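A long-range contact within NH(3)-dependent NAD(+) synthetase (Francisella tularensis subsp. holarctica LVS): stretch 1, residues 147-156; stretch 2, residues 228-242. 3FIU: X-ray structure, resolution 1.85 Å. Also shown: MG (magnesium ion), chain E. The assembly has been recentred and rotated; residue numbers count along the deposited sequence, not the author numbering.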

# COMPACT_ATOMS: atom_id res chain seq x y z
N GLU A 147 1.93 -1.48 17.86
CA GLU A 147 2.49 -1.13 16.55
C GLU A 147 1.67 -0.06 15.86
O GLU A 147 2.22 0.92 15.33
N TRP A 148 0.35 -0.23 15.87
CA TRP A 148 -0.54 0.75 15.27
C TRP A 148 -0.32 2.17 15.87
O TRP A 148 0.02 3.14 15.16
N TYR A 149 -0.46 2.27 17.19
CA TYR A 149 -0.26 3.56 17.86
C TYR A 149 1.12 4.18 17.65
O TYR A 149 1.25 5.41 17.50
N MET A 150 2.16 3.35 17.67
CA MET A 150 3.51 3.85 17.54
C MET A 150 3.86 4.11 16.06
O MET A 150 4.94 4.62 15.74
N GLY A 151 2.94 3.75 15.16
CA GLY A 151 3.26 3.66 13.73
C GLY A 151 4.52 2.83 13.45
O GLY A 151 5.30 3.17 12.53
N TYR A 152 4.73 1.74 14.21
CA TYR A 152 5.88 0.87 13.98
C TYR A 152 5.50 -0.20 12.95
O TYR A 152 5.30 -1.40 13.28
N PHE A 153 5.35 0.27 11.72
CA PHE A 153 5.02 -0.55 10.57
C PHE A 153 5.35 0.26 9.33
O PHE A 153 5.48 1.49 9.39
N THR A 154 5.53 -0.43 8.20
CA THR A 154 5.83 0.24 6.94
C THR A 154 4.53 0.59 6.24
O THR A 154 3.66 -0.28 6.03
N LYS A 155 4.38 1.86 5.85
CA LYS A 155 3.20 2.27 5.08
C LYS A 155 3.21 1.53 3.75
O LYS A 155 4.20 1.59 3.03
N PHE A 156 2.10 0.85 3.43
CA PHE A 156 1.96 -0.02 2.24
C PHE A 156 2.93 -1.22 2.21
O PHE A 156 3.15 -1.84 1.13
N GLU A 228 8.05 10.12 26.57
CA GLU A 228 8.75 10.90 25.55
C GLU A 228 8.92 10.06 24.27
O GLU A 228 8.76 10.57 23.15
N ARG A 229 9.26 8.78 24.44
CA ARG A 229 9.41 7.91 23.27
C ARG A 229 8.06 7.60 22.61
O ARG A 229 7.97 7.58 21.38
N ILE A 230 7.01 7.40 23.43
CA ILE A 230 5.66 7.11 22.91
C ILE A 230 5.13 8.22 22.03
O ILE A 230 4.74 7.97 20.88
N ASN A 231 5.10 9.46 22.55
CA ASN A 231 4.65 10.61 21.75
C ASN A 231 5.54 10.87 20.54
O ASN A 231 5.04 11.27 19.52
N PHE A 232 6.87 10.66 20.66
CA PHE A 232 7.76 10.91 19.51
C PHE A 232 7.38 10.03 18.29
O PHE A 232 7.18 10.54 17.18
N TRP A 233 7.28 8.72 18.52
CA TRP A 233 6.83 7.76 17.50
C TRP A 233 5.40 8.03 16.99
O TRP A 233 5.15 8.04 15.77
N HIS A 234 4.46 8.22 17.90
CA HIS A 234 3.07 8.43 17.51
C HIS A 234 2.96 9.69 16.67
O HIS A 234 2.21 9.71 15.68
N ASN A 235 3.70 10.72 17.07
CA ASN A 235 3.59 12.03 16.41
C ASN A 235 4.10 12.06 14.98
O ASN A 235 3.53 12.75 14.14
N ARG A 236 5.18 11.33 14.71
CA ARG A 236 5.78 11.35 13.39
C ARG A 236 5.05 10.43 12.40
O ARG A 236 5.40 10.39 11.22
N SER A 237 4.00 9.74 12.87
CA SER A 237 3.26 8.76 12.07
C SER A 237 1.76 9.01 11.90
O SER A 237 1.00 8.06 11.61
N HIS A 238 1.31 10.25 12.07
CA HIS A 238 -0.13 10.53 11.92
C HIS A 238 -0.69 10.03 10.61
O HIS A 238 -1.78 9.43 10.57
N HIS A 239 0.06 10.27 9.52
CA HIS A 239 -0.46 9.98 8.17
C HIS A 239 -0.39 8.50 7.80
O HIS A 239 -1.14 8.05 6.93
N LYS A 240 0.46 7.74 8.49
CA LYS A 240 0.56 6.28 8.28
C LYS A 240 -0.72 5.54 8.61
O LYS A 240 -0.94 4.44 8.10
N ARG A 241 -1.55 6.11 9.47
CA ARG A 241 -2.76 5.41 9.88
C ARG A 241 -3.95 5.71 8.99
O ARG A 241 -4.82 4.85 8.83
N LYS A 242 -3.97 6.90 8.38
CA LYS A 242 -5.15 7.43 7.67
C LYS A 242 -5.07 7.28 6.16
O LYS A 242 -4.01 7.04 5.62

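This is a mixed contact in which side chains of stretch 2 donate to backbone carbonyls at and just past the end of a helix in stretch 1, while aromatic and apolar groups pack around them. It buries 864 Å² in total, and the closest CA atoms are those of Met 150 and His 234, 4.6 Å apart.

The helix of stretch 1 closes in a Schellman motif at Gly 151, which has positive phi. A CB there would point toward stretch 2 and lie 2.3 Å from Ser 237 OG, a clash.

The CA-to-CB bond of His 234 (chi1 t) points sideways. Its ND1 donates to Tyr 149 O at 2.7 Å, nearly straight. Its ring also forms an offset stack with the ring of Tyr 149, centroids 3.6 Å apart and planes at 9°. The Tyr 149 CA-to-CB bond points away, but chi1 t brings the ring back over the histidine. Tyr 149 CE2 also touches Ile 230 CG2 at 3.7 Å. Water 2 joins Tyr 149 OH (2.6 Å) to Asn 231 OD1 (2.5 Å).

Arg 241 (m, t, m) is buried. Its NH1 donates to Trp 148 O at 3.1 Å, and to Ser 237 OG at 2.8 Å within its own stretch. Its NH2 donates to His 234 O at 3.0 Å. Arg 241 CG sits over one face of Trp 148 (chi1 t), 3.9 Å from the centroid of the five-membered ring.

The CA-to-CB bond of Met 150 (m, m, m) points away, but its end returns. Its CE meets Trp 233 CB at 3.6 Å. Trp 233 (chi1 m) points toward stretch 1. Its CZ3 lies over one face of the Tyr 152 ring, 3.6 Å from Tyr 152 CG, with the rings oblique at 47°. Met 150 O and Trp 233 O are both acceptors, 3.4 Å apart. Water 3 lies 2.7 Å from Met 150 O and 2.9 Å from Trp 233 O, close to both carbonyls.

The CA-to-CB bond of Lys 240 (m, t, chi3 100°, t) points sideways, and its end comes nearer. Its NZ donates to Gly 151 O at 2.9 Å and, weakly, to Phe 153 O at 2.8 Å. Phe 153 (chi1 p) brings CZ to 3.8 Å from Lys 240 CB. Lys 155, extended with all chi angles t, points toward stretch 2.

Glu 147 takes no part in the contact. Its OE1 binds the magnesium ion at 2.2 Å. Water 1, another magnesium ligand, donates to Glu 147 OE2 at 2.6 Å.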

# COMPACT_ATOMS: atom_id res chain seq x y z
CB GLU A 147 2.62 -2.37 15.67
CG GLU A 147 3.38 -3.46 16.36
CD GLU A 147 3.30 -4.80 15.63
OE1 GLU A 147 4.36 -5.41 15.48
OE2 GLU A 147 2.21 -5.22 15.17
CB TRP A 148 -2.01 0.30 15.35
CG TRP A 148 -2.84 0.98 14.28
CD1 TRP A 148 -3.81 1.92 14.46
CD2 TRP A 148 -2.71 0.79 12.85
NE1 TRP A 148 -4.31 2.32 13.23
CE2 TRP A 148 -3.66 1.64 12.24
CE3 TRP A 148 -1.90 -0.02 12.04
CZ2 TRP A 148 -3.82 1.70 10.85
CZ3 TRP A 148 -2.06 0.05 10.64
CH2 TRP A 148 -3.01 0.91 10.07
CB TYR A 149 -0.56 3.45 19.38
CG TYR A 149 -0.70 4.82 20.01
CD1 TYR A 149 -1.94 5.48 20.04
CD2 TYR A 149 0.40 5.48 20.55
CE1 TYR A 149 -2.06 6.77 20.61
CE2 TYR A 149 0.29 6.76 21.14
CZ TYR A 149 -0.94 7.39 21.14
OH TYR A 149 -1.04 8.65 21.70
CB MET A 150 4.49 2.85 18.15
CG MET A 150 4.26 2.58 19.65
SD MET A 150 4.82 4.03 20.58
CE MET A 150 6.59 3.76 20.58
CB TYR A 152 6.43 0.22 15.29
CG TYR A 152 7.86 -0.32 15.15
CD1 TYR A 152 8.63 -0.64 16.26
CD2 TYR A 152 8.43 -0.52 13.89
CE1 TYR A 152 9.94 -1.14 16.13
CE2 TYR A 152 9.73 -1.02 13.74
CZ TYR A 152 10.48 -1.33 14.86
OH TYR A 152 11.77 -1.82 14.68
CB PHE A 153 3.55 -1.01 10.57
CG PHE A 153 2.55 0.13 10.52
CD1 PHE A 153 2.18 0.71 9.29
CD2 PHE A 153 1.93 0.58 11.69
CE1 PHE A 153 1.22 1.75 9.24
CE2 PHE A 153 0.99 1.62 11.65
CZ PHE A 153 0.63 2.21 10.41
CB THR A 154 6.65 -0.70 6.00
OG1 THR A 154 7.87 -1.09 6.64
CG2 THR A 154 6.97 0.02 4.66
CB LYS A 155 3.24 3.78 4.81
CG LYS A 155 1.91 4.36 4.37
CD LYS A 155 2.07 5.88 4.15
CE LYS A 155 0.71 6.55 4.01
NZ LYS A 155 0.84 8.07 3.94
CB PHE A 156 2.03 0.79 0.93
CG PHE A 156 1.18 2.04 0.97
CD1 PHE A 156 -0.19 1.96 1.21
CD2 PHE A 156 1.75 3.31 0.74
CE1 PHE A 156 -1.00 3.11 1.25
CE2 PHE A 156 0.94 4.46 0.79
CZ PHE A 156 -0.43 4.35 1.04
CB GLU A 228 10.12 11.41 26.05
CG GLU A 228 10.81 12.40 25.10
CD GLU A 228 11.63 11.70 24.01
OE1 GLU A 228 12.26 10.67 24.33
OE2 GLU A 228 11.65 12.16 22.86
CB ARG A 229 10.18 6.63 23.59
CG ARG A 229 11.66 6.82 23.97
CD ARG A 229 12.33 8.01 23.27
NE ARG A 229 12.82 7.70 21.94
CZ ARG A 229 12.98 8.60 20.97
NH1 ARG A 229 12.68 9.88 21.18
NH2 ARG A 229 13.43 8.22 19.79
CB ILE A 230 4.63 6.73 24.02
CG1 ILE A 230 5.01 5.38 24.66
CG2 ILE A 230 3.17 6.70 23.46
CD1 ILE A 230 4.26 5.03 25.96
CB ASN A 231 4.57 11.91 22.57
CG ASN A 231 3.47 11.89 23.63
OD1 ASN A 231 2.27 11.73 23.32
ND2 ASN A 231 3.86 12.14 24.88
CB PHE A 232 9.24 10.70 19.87
CG PHE A 232 10.15 10.68 18.67
CD1 PHE A 232 10.66 9.47 18.19
CD2 PHE A 232 10.43 11.85 17.98
CE1 PHE A 232 11.49 9.44 17.06
CE2 PHE A 232 11.26 11.83 16.84
CZ PHE A 232 11.79 10.62 16.38
CB TRP A 233 6.95 6.32 18.06
CG TRP A 233 8.36 5.82 18.05
CD1 TRP A 233 9.40 6.27 18.82
CD2 TRP A 233 8.90 4.77 17.23
NE1 TRP A 233 10.56 5.58 18.52
CE2 TRP A 233 10.27 4.64 17.56
CE3 TRP A 233 8.35 3.90 16.27
CZ2 TRP A 233 11.11 3.68 16.94
CZ3 TRP A 233 9.18 2.96 15.67
CH2 TRP A 233 10.54 2.85 16.01
CB HIS A 234 2.17 8.57 18.73
CG HIS A 234 0.72 8.74 18.42
ND1 HIS A 234 -0.06 7.72 17.94
CD2 HIS A 234 -0.09 9.82 18.51
CE1 HIS A 234 -1.30 8.15 17.76
NE2 HIS A 234 -1.34 9.43 18.10
CB ASN A 235 4.31 13.12 17.22
CG ASN A 235 3.49 13.58 18.42
OD1 ASN A 235 2.26 13.36 18.50
ND2 ASN A 235 4.17 14.24 19.37
CB ARG A 236 7.27 11.02 13.47
CG ARG A 236 7.54 9.60 13.88
CD ARG A 236 9.00 9.26 13.66
NE ARG A 236 9.29 7.95 14.22
CZ ARG A 236 10.50 7.41 14.27
NH1 ARG A 236 11.55 8.07 13.78
NH2 ARG A 236 10.66 6.20 14.80
CB SER A 237 3.52 7.34 12.60
OG SER A 237 3.06 7.17 13.92
CB HIS A 238 -0.48 12.03 12.05
CG HIS A 238 -0.20 12.60 13.41
ND1 HIS A 238 -0.89 12.21 14.54
CD2 HIS A 238 0.71 13.52 13.82
CE1 HIS A 238 -0.42 12.86 15.58
NE2 HIS A 238 0.55 13.67 15.18
CB HIS A 239 0.22 10.87 7.13
CG HIS A 239 -0.02 12.33 7.35
ND1 HIS A 239 0.95 13.19 7.82
CD2 HIS A 239 -1.15 13.07 7.22
CE1 HIS A 239 0.44 14.40 7.94
NE2 HIS A 239 -0.83 14.36 7.59
CB LYS A 240 1.69 5.67 9.12
CG LYS A 240 3.04 5.97 8.58
CD LYS A 240 4.14 5.63 9.57
CE LYS A 240 4.77 4.32 9.25
NZ LYS A 240 6.08 4.20 9.88
CB ARG A 241 -3.08 5.66 11.35
CG ARG A 241 -2.08 4.97 12.28
CD ARG A 241 -2.27 5.29 13.78
NE ARG A 241 -1.79 6.62 14.14
CZ ARG A 241 -0.52 6.96 14.38
NH1 ARG A 241 0.47 6.07 14.30
NH2 ARG A 241 -0.23 8.21 14.68
CB LYS A 242 -5.34 8.93 7.98
CG LYS A 242 -5.29 9.33 9.46
CD LYS A 242 -6.32 8.56 10.31
CE LYS A 242 -6.44 9.14 11.73
NZ LYS A 242 -6.46 8.07 12.80
MG MG E . 4.69 -7.45 14.72
O HOH W 1 2.94 -7.00 13.39
O HOH W 2 1.31 9.74 22.08
O HOH W 3 6.27 6.13 13.92